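Local coordinates for protein copper-containing nitrite reductase (Thermus scotoductus, PDB 6HBE) that probably reduces nitrite to nitric oxide, as a copper-containing nitrite reductase that works as a homotrimer and carries an additional cupredoxin domain, at residues Glu162-Lys174 / Val351-Leu363. Numbering follows the deposited sequence.
Sequences EAYASGRDFYDGK and VQMVGNSFYPKVL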
loop_
_atom_site.group_PDB
_atom_site.type_symbol
_atom_site.label_atom_id
_atom_site.label_comp_id
_atom_site.label_asym_id
_atom_site.label_seq_id
_atom_site.Cartn_x
_atom_site.Cartn_y
_atom_site.Cartn_z
ATOM N N GLU C 162 12.256 3.230 5.342
ATOM C CA GLU C 162 11.510 4.340 4.736
ATOM C C GLU C 162 11.714 5.630 5.512
ATOM O O GLU C 162 11.974 5.587 6.708
ATOM C CB GLU C 162 9.987 4.008 4.730
ATOM C CG GLU C 162 9.612 2.731 3.966
ATOM C CD GLU C 162 8.460 1.933 4.572
ATOM O OE1 GLU C 162 7.568 2.496 5.315
ATOM O OE2 GLU C 162 8.474 0.672 4.339
ATOM N N ALA C 163 11.589 6.776 4.825
ATOM C CA ALA C 163 11.562 8.084 5.466
ATOM C C ALA C 163 10.284 8.800 5.078
ATOM O O ALA C 163 9.844 8.658 3.940
ATOM C CB ALA C 163 12.767 8.922 5.060
ATOM N N TYR C 164 9.706 9.559 6.031
ATOM C CA TYR C 164 8.419 10.257 5.845
ATOM C C TYR C 164 8.517 11.782 6.011
ATOM O O TYR C 164 9.228 12.277 6.928
ATOM C CB TYR C 164 7.367 9.668 6.801
ATOM C CG TYR C 164 6.961 8.269 6.377
ATOM C CD1 TYR C 164 7.688 7.150 6.824
ATOM C CD2 TYR C 164 5.889 8.057 5.497
ATOM C CE1 TYR C 164 7.372 5.873 6.387
ATOM C CE2 TYR C 164 5.549 6.765 5.050
ATOM C CZ TYR C 164 6.303 5.681 5.499
ATOM O OH TYR C 164 6.004 4.413 5.048
ATOM N N ALA C 165 7.770 12.493 5.163
ATOM C CA ALA C 165 7.653 13.964 5.230
ATOM C C ALA C 165 6.659 14.478 6.292
ATOM O O ALA C 165 6.703 15.663 6.679
ATOM C CB ALA C 165 7.254 14.529 3.886
ATOM N N SER C 166 5.753 13.615 6.739
ATOM C CA SER C 166 4.711 14.025 7.692
ATOM C C SER C 166 4.071 12.822 8.326
ATOM O O SER C 166 4.140 11.730 7.775
ATOM C CB SER C 166 3.631 14.866 7.031
ATOM O OG SER C 166 2.936 14.135 6.023
ATOM N N GLY C 167 3.449 13.026 9.489
ATOM C CA GLY C 167 2.667 11.955 10.112
ATOM C C GLY C 167 1.415 11.580 9.292
ATOM O O GLY C 167 0.933 10.442 9.368
ATOM N N ARG C 168 0.862 12.538 8.556
ATOM C CA ARG C 168 -0.215 12.310 7.599
ATOM C C ARG C 168 0.230 11.292 6.533
ATOM O O ARG C 168 -0.502 10.360 6.232
ATOM C CB ARG C 168 -0.583 13.638 6.907
ATOM C CG ARG C 168 -1.677 13.591 5.842
ATOM C CD ARG C 168 -3.073 13.319 6.370
ATOM N NE ARG C 168 -3.376 11.890 6.540
ATOM C CZ ARG C 168 -4.289 11.366 7.358
ATOM N NH1 ARG C 168 -5.002 12.122 8.206
ATOM N NH2 ARG C 168 -4.476 10.035 7.358
ATOM N N ASP C 169 1.416 11.491 5.968
ATOM C CA ASP C 169 1.959 10.560 4.946
ATOM C C ASP C 169 2.269 9.199 5.583
ATOM O O ASP C 169 2.059 8.165 4.930
ATOM C CB ASP C 169 3.233 11.105 4.303
ATOM C CG ASP C 169 2.968 12.237 3.322
ATOM O OD1 ASP C 169 1.789 12.471 2.988
ATOM O OD2 ASP C 169 3.947 12.850 2.859
ATOM N N PHE C 170 2.720 9.189 6.841
ATOM C CA PHE C 170 2.952 7.919 7.553
ATOM C C PHE C 170 1.655 7.071 7.684
ATOM O O PHE C 170 1.665 5.843 7.419
ATOM C CB PHE C 170 3.607 8.130 8.917
ATOM C CG PHE C 170 3.836 6.834 9.675
ATOM C CD1 PHE C 170 4.751 5.890 9.203
ATOM C CD2 PHE C 170 3.127 6.565 10.827
ATOM C CE1 PHE C 170 4.927 4.673 9.889
ATOM C CE2 PHE C 170 3.284 5.341 11.500
ATOM C CZ PHE C 170 4.191 4.409 11.025
ATOM N N TYR C 171 0.561 7.689 8.125
ATOM C CA TYR C 171 -0.765 7.012 8.176
ATOM C C TYR C 171 -1.186 6.479 6.798
ATOM O O TYR C 171 -1.664 5.360 6.673
ATOM C CB TYR C 171 -1.852 7.954 8.735
ATOM C CG TYR C 171 -2.094 7.868 10.217
ATOM C CD1 TYR C 171 -1.088 8.121 11.131
ATOM C CD2 TYR C 171 -3.376 7.612 10.708
ATOM C CE1 TYR C 171 -1.321 8.055 12.499
ATOM C CE2 TYR C 171 -3.627 7.554 12.065
ATOM C CZ TYR C 171 -2.595 7.767 12.962
ATOM O OH TYR C 171 -2.846 7.674 14.314
ATOM N N ASP C 172 -0.967 7.271 5.771
ATOM C CA ASP C 172 -1.336 6.927 4.400
ATOM C C ASP C 172 -0.384 5.957 3.640
ATOM O O ASP C 172 -0.670 5.577 2.493
ATOM C CB ASP C 172 -1.486 8.252 3.600
ATOM C CG ASP C 172 -2.611 9.161 4.138
ATOM O OD1 ASP C 172 -3.459 8.697 4.891
ATOM O OD2 ASP C 172 -2.635 10.368 3.788
ATOM N N GLY C 173 0.736 5.565 4.249
ATOM C CA GLY C 173 1.736 4.696 3.600
ATOM C C GLY C 173 2.480 5.338 2.449
ATOM O O GLY C 173 2.918 4.641 1.518
ATOM N N LYS C 174 2.586 6.669 2.458
ATOM C CA LYS C 174 3.217 7.410 1.386
ATOM C C LYS C 174 4.683 7.794 1.785
ATOM O O LYS C 174 4.924 8.884 2.308
ATOM C CB LYS C 174 2.380 8.654 1.065
ATOM C CG LYS C 174 2.889 9.446 -0.134
ATOM C CD LYS C 174 2.195 10.803 -0.305
ATOM C CE LYS C 174 2.829 11.581 -1.452
ATOM N NZ LYS C 174 2.417 13.017 -1.561
ATOM N N VAL C 351 -7.098 21.692 11.071
ATOM C CA VAL C 351 -5.725 21.279 11.337
ATOM C C VAL C 351 -5.764 19.945 12.064
ATOM O O VAL C 351 -6.324 19.851 13.155
ATOM C CB VAL C 351 -4.927 22.325 12.144
ATOM C CG1 VAL C 351 -3.514 21.818 12.461
ATOM C CG2 VAL C 351 -4.845 23.619 11.349
ATOM N N GLN C 352 -5.181 18.912 11.440
ATOM C CA GLN C 352 -5.121 17.582 12.062
ATOM C C GLN C 352 -3.886 17.418 12.918
ATOM O O GLN C 352 -2.795 17.814 12.512
ATOM C CB GLN C 352 -5.097 16.486 10.983
ATOM C CG GLN C 352 -6.290 16.458 10.067
ATOM C CD GLN C 352 -6.249 15.285 9.086
ATOM O OE1 GLN C 352 -5.179 14.844 8.682
ATOM N NE2 GLN C 352 -7.406 14.784 8.715
ATOM N N MET C 353 -4.051 16.801 14.086
ATOM C CA MET C 353 -2.944 16.181 14.809
ATOM C C MET C 353 -2.927 14.716 14.343
ATOM O O MET C 353 -3.920 14.030 14.477
ATOM C CB MET C 353 -3.155 16.240 16.323
ATOM C CG MET C 353 -3.250 17.659 16.887
ATOM S SD MET C 353 -4.645 17.807 18.025
ATOM C CE MET C 353 -4.145 19.286 18.945
ATOM N N VAL C 354 -1.808 14.272 13.764
ATOM C CA VAL C 354 -1.735 12.942 13.132
ATOM C C VAL C 354 -0.277 12.468 13.031
ATOM O O VAL C 354 0.587 13.190 12.539
ATOM C CB VAL C 354 -2.485 12.922 11.763
ATOM C CG1 VAL C 354 -1.994 13.989 10.799
ATOM C CG2 VAL C 354 -2.432 11.533 11.090
ATOM N N GLY C 355 -0.005 11.247 13.511
ATOM C CA GLY C 355 1.374 10.726 13.560
ATOM C C GLY C 355 2.362 11.637 14.278
ATOM O O GLY C 355 3.474 11.848 13.795
ATOM N N ASN C 356 1.952 12.177 15.443
ATOM C CA ASN C 356 2.752 13.150 16.211
ATOM C C ASN C 356 3.239 14.301 15.330
ATOM O O ASN C 356 4.427 14.636 15.316
ATOM C CB ASN C 356 3.921 12.483 16.949
ATOM C CG ASN C 356 3.483 11.612 18.120
ATOM O OD1 ASN C 356 2.306 11.274 18.287
ATOM N ND2 ASN C 356 4.438 11.261 18.960
ATOM N N SER C 357 2.310 14.868 14.561
ATOM C CA SER C 357 2.570 16.028 13.723
ATOM C C SER C 357 1.317 16.826 13.516
ATOM O O SER C 357 0.224 16.344 13.793
ATOM C CB SER C 357 3.192 15.636 12.368
ATOM O OG SER C 357 2.255 15.091 11.446
ATOM N N PHE C 358 1.469 18.062 13.009
ATOM C CA PHE C 358 0.345 18.910 12.652
ATOM C C PHE C 358 0.248 18.999 11.127
ATOM O O PHE C 358 1.244 19.255 10.476
ATOM C CB PHE C 358 0.466 20.335 13.242
ATOM C CG PHE C 358 0.504 20.377 14.749
ATOM C CD1 PHE C 358 -0.651 20.211 15.490
ATOM C CD2 PHE C 358 1.720 20.571 15.434
ATOM C CE1 PHE C 358 -0.616 20.251 16.883
ATOM C CE2 PHE C 358 1.761 20.616 16.814
ATOM C CZ PHE C 358 0.593 20.447 17.543
ATOM N N TYR C 359 -0.964 18.823 10.579
ATOM C CA TYR C 359 -1.204 18.828 9.120
ATOM C C TYR C 359 -2.380 19.713 8.739
ATOM O O TYR C 359 -3.498 19.434 9.136
ATOM C CB TYR C 359 -1.454 17.391 8.604
ATOM C CG TYR C 359 -1.568 17.307 7.105
ATOM C CD1 TYR C 359 -0.438 17.414 6.300
ATOM C CD2 TYR C 359 -2.796 17.162 6.494
ATOM C CE1 TYR C 359 -0.538 17.364 4.910
ATOM C CE2 TYR C 359 -2.907 17.110 5.103
ATOM C CZ TYR C 359 -1.768 17.194 4.328
ATOM O OH TYR C 359 -1.881 17.133 2.955
ATOM N N PRO C 360 -2.171 20.767 7.956
ATOM C CA PRO C 360 -0.892 21.177 7.356
ATOM C C PRO C 360 0.097 21.779 8.377
ATOM O O PRO C 360 -0.331 22.256 9.445
ATOM C CB PRO C 360 -1.337 22.232 6.326
ATOM C CG PRO C 360 -2.581 22.814 6.910
ATOM C CD PRO C 360 -3.253 21.728 7.707
ATOM N N LYS C 361 1.401 21.683 8.090
ATOM C CA LYS C 361 2.445 22.237 8.960
ATOM C C LYS C 361 2.371 23.782 9.114
ATOM O O LYS C 361 2.600 24.314 10.213
ATOM C CB LYS C 361 3.848 21.852 8.466
ATOM C CG LYS C 361 4.180 20.358 8.588
ATOM C CD LYS C 361 5.502 20.006 7.907
ATOM C CE LYS C 361 5.864 18.505 7.979
ATOM N NZ LYS C 361 5.850 17.956 9.367
ATOM N N VAL C 362 2.065 24.454 8.013
ATOM C CA VAL C 362 1.941 25.922 7.952
ATOM C C VAL C 362 0.607 26.277 7.310
ATOM O O VAL C 362 0.315 25.860 6.181
ATOM C CB VAL C 362 3.068 26.555 7.111
ATOM C CG1 VAL C 362 2.978 28.093 7.124
ATOM C CG2 VAL C 362 4.419 26.091 7.564
ATOM N N LEU C 363 -0.200 27.076 8.021
ATOM C CA LEU C 363 -1.532 27.475 7.561
ATOM C C LEU C 363 -1.606 29.019 7.549
ATOM O O LEU C 363 -1.241 29.660 8.551
ATOM C CB LEU C 363 -2.575 26.889 8.506
ATOM C CG LEU C 363 -4.056 27.141 8.226
ATOM C CD1 LEU C 363 -4.542 26.503 6.928
ATOM C CD2 LEU C 363 -4.890 26.647 9.386
#
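Arg168 lays its aliphatic stem over the ring of Tyr359, Arg168 CG standing 3.7 Å from the ring centroid and almost on the ring normal, a CH-pi contact. The chain starts out across that face because chi1 of 179° turns CG away from the backbone N; bends at chi2 and chi3 then carry the guanidinium off it, its plane 78° from the ring's. Arg168 NH1 donates to Gln352 OE1 at 2.8 Å, the oxygen lying in the guanidinium plane. Arg168 NE and NH2 grip Asp172 side-on, one nitrogen to each carboxylate oxygen, with Arg168 NH2 at 3.0 Å from Asp172 OD1, a salt bridge one helical turn along that fixes the group's rotation. Cut back to alanine, this position would probably cost Asp172 its two-nitrogen grip and Gln352 OE1 its donor, and would uncover the Tyr359 face.

Val354 CG2 meets two groups: it sits over the centre of the Tyr171 ring, 3.7 Å from its centroid, a CH-pi contact, and over one face of the Arg168 guanidinium, offset toward the rim. The backbones themselves come close at two glycines, Gly167 CA lying 3.9 Å from Gly355 CA; a CB on either would clash with the other segment. Ser357 OG accepts from Gly167 N at 3.1 Å in a rather bent bond (135°) and donates to Val354 O, which also receives a CA-H...O contact from Gly167 CA.

Ser166 OG caps the helix by accepting from Asp169 N. The contact sets helix 167-172, from its N-terminal end to Tyr171, against the turn between strands 349-353 and 358-359 of the plastocyanin-like C-terminal domain. Asp377 binds the backbone of that turn, Asn356 touches the copper ligand His390, and Ile273 of a neighbouring subunit packs on Tyr171 of the helix.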